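Local coordinates for protein importin subunit beta-1 (Saccharomyces cerevisiae, PDB 5OWU) that carries cargo proteins into the nucleus by associating with importin alpha, the subunit that binds the classical nuclear localization signal, at residues N67-K72 against A120-I125. Numbering follows the deposited sequence.
Sequences NELVSK and AAIADI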
loop_
_atom_site.group_PDB
_atom_site.type_symbol
_atom_site.label_atom_id
_atom_site.label_comp_id
_atom_site.label_asym_id
_atom_site.label_seq_id
_atom_site.Cartn_x
_atom_site.Cartn_y
_atom_site.Cartn_z
ATOM N N ASN A 67 18.229 5.155 19.579
ATOM C CA ASN A 67 18.369 5.337 18.143
ATOM C C ASN A 67 19.786 5.086 17.655
ATOM O O ASN A 67 19.991 5.030 16.441
ATOM C CB ASN A 67 17.924 6.743 17.753
ATOM C CG ASN A 67 16.415 6.905 17.797
ATOM O OD1 ASN A 67 15.665 5.934 17.636
ATOM N ND2 ASN A 67 15.962 8.131 18.016
ATOM N N GLU A 68 20.760 4.935 18.551
ATOM C CA GLU A 68 22.077 4.442 18.150
ATOM C C GLU A 68 22.222 2.930 18.326
ATOM O O GLU A 68 23.324 2.396 18.155
ATOM C CB GLU A 68 23.174 5.157 18.941
ATOM C CG GLU A 68 23.239 6.659 18.700
ATOM C CD GLU A 68 23.513 7.011 17.249
ATOM O OE1 GLU A 68 24.273 6.273 16.594
ATOM O OE2 GLU A 68 22.957 8.014 16.759
ATOM N N LEU A 69 21.143 2.233 18.663
ATOM C CA LEU A 69 21.193 0.805 18.941
ATOM C C LEU A 69 20.292 -0.022 18.039
ATOM O O LEU A 69 20.610 -1.184 17.771
ATOM C CB LEU A 69 20.814 0.539 20.409
ATOM C CG LEU A 69 21.813 1.020 21.461
ATOM C CD1 LEU A 69 21.260 0.825 22.864
ATOM C CD2 LEU A 69 23.145 0.307 21.314
ATOM N N VAL A 70 19.191 0.544 17.553
ATOM C CA VAL A 70 18.309 -0.139 16.619
ATOM C C VAL A 70 17.980 0.822 15.491
ATOM O O VAL A 70 18.040 2.043 15.642
ATOM C CB VAL A 70 17.015 -0.647 17.289
ATOM C CG1 VAL A 70 17.327 -1.795 18.235
ATOM C CG2 VAL A 70 16.310 0.494 18.025
ATOM N N SER A 71 17.636 0.244 14.343
ATOM C CA SER A 71 17.292 1.011 13.157
ATOM C C SER A 71 16.276 0.219 12.352
ATOM O O SER A 71 16.105 -0.987 12.547
ATOM C CB SER A 71 18.529 1.312 12.304
ATOM O OG SER A 71 18.177 1.961 11.098
ATOM N N LYS A 72 15.591 0.912 11.446
ATOM C CA LYS A 72 14.777 0.209 10.462
ATOM C C LYS A 72 15.664 -0.444 9.411
ATOM O O LYS A 72 15.480 -1.618 9.069
ATOM C CB LYS A 72 13.781 1.170 9.812
ATOM C CG LYS A 72 12.554 1.467 10.674
ATOM C CD LYS A 72 11.456 2.169 9.877
ATOM C CE LYS A 72 10.777 1.223 8.887
ATOM N NZ LYS A 72 9.734 1.907 8.077
ATOM N N ALA A 120 14.427 -2.395 25.404
ATOM C CA ALA A 120 14.047 -3.177 24.233
ATOM C C ALA A 120 15.167 -3.210 23.201
ATOM O O ALA A 120 15.446 -4.262 22.618
ATOM C CB ALA A 120 12.769 -2.614 23.609
ATOM N N ALA A 121 15.809 -2.065 22.947
ATOM C CA ALA A 121 16.881 -2.022 21.947
ATOM C C ALA A 121 18.068 -2.896 22.357
ATOM O O ALA A 121 18.603 -3.685 21.555
ATOM C CB ALA A 121 17.335 -0.577 21.740
ATOM N N ILE A 122 18.495 -2.767 23.614
ATOM C CA ILE A 122 19.619 -3.569 24.081
ATOM C C ILE A 122 19.264 -5.050 24.018
ATOM O O ILE A 122 20.050 -5.872 23.540
ATOM C CB ILE A 122 20.031 -3.141 25.501
ATOM C CG1 ILE A 122 20.563 -1.703 25.490
ATOM C CG2 ILE A 122 21.097 -4.088 26.066
ATOM C CD1 ILE A 122 20.611 -1.063 26.865
ATOM N N ALA A 123 18.070 -5.406 24.499
ATOM C CA ALA A 123 17.628 -6.798 24.463
ATOM C C ALA A 123 17.610 -7.329 23.041
ATOM O O ALA A 123 18.011 -8.468 22.794
ATOM C CB ALA A 123 16.235 -6.931 25.088
ATOM N N ASP A 124 17.127 -6.522 22.096
ATOM C CA ASP A 124 17.106 -6.953 20.708
ATOM C C ASP A 124 18.506 -7.252 20.207
ATOM O O ASP A 124 18.674 -8.089 19.314
ATOM C CB ASP A 124 16.446 -5.893 19.831
ATOM C CG ASP A 124 14.925 -5.940 19.905
ATOM O OD1 ASP A 124 14.385 -6.930 20.426
ATOM O OD2 ASP A 124 14.270 -4.990 19.440
ATOM N N ILE A 125 19.524 -6.592 20.762
ATOM C CA ILE A 125 20.887 -6.963 20.390
ATOM C C ILE A 125 21.342 -8.221 21.127
ATOM O O ILE A 125 21.896 -9.141 20.521
ATOM C CB ILE A 125 21.850 -5.797 20.647
ATOM C CG1 ILE A 125 21.555 -4.658 19.677
ATOM C CG2 ILE A 125 23.306 -6.263 20.482
ATOM C CD1 ILE A 125 22.077 -3.315 20.146
#
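Leu69 and Val70, in the loop that follows helix 55-67, pack on Ala121 of helix 109-126, and no hydrogen bond links the two segments: the contact is van der Waals in kind. Ala121 CB is shared between the two loop residues, with Val70 CG1 at 3.7 Å and Leu69 CB at 3.9 Å. The CA atoms of Val70 and Ala121 are 5.8 Å apart, a spacing consistent with the small side chain of Ala121. Val70 CG1, anti to its own carbonyl carbon (chi1 -69°), also reaches the helix backbone, 3.7 Å from Ala121 CA.

The two isoleucines take up the branches of Leu69. Leu69 CD1 lies against Ile122 CG1 at 3.7 Å, while Leu69 CD2 meets Ile125 CD1 at 4.0 Å, the leucine and Ile125 side chains crossing at about a right angle. That same Ile125 CD1 also packs on the backbone, 3.5 Å from Leu69 O, a van der Waals contact between a methyl and a carbonyl oxygen.

Helix 109-126 belongs to HEAT repeat 3, and the contact joins it to the loop between helices 55-67 and 74-87 in the N-terminal part of the superhelical stack. Trp84 of helix 74-87 touches Leu69, Ile122 and Ile125 alike, extending the apolar cluster, while helix 149-165 packs against Ala120, Ala123 and Asp124.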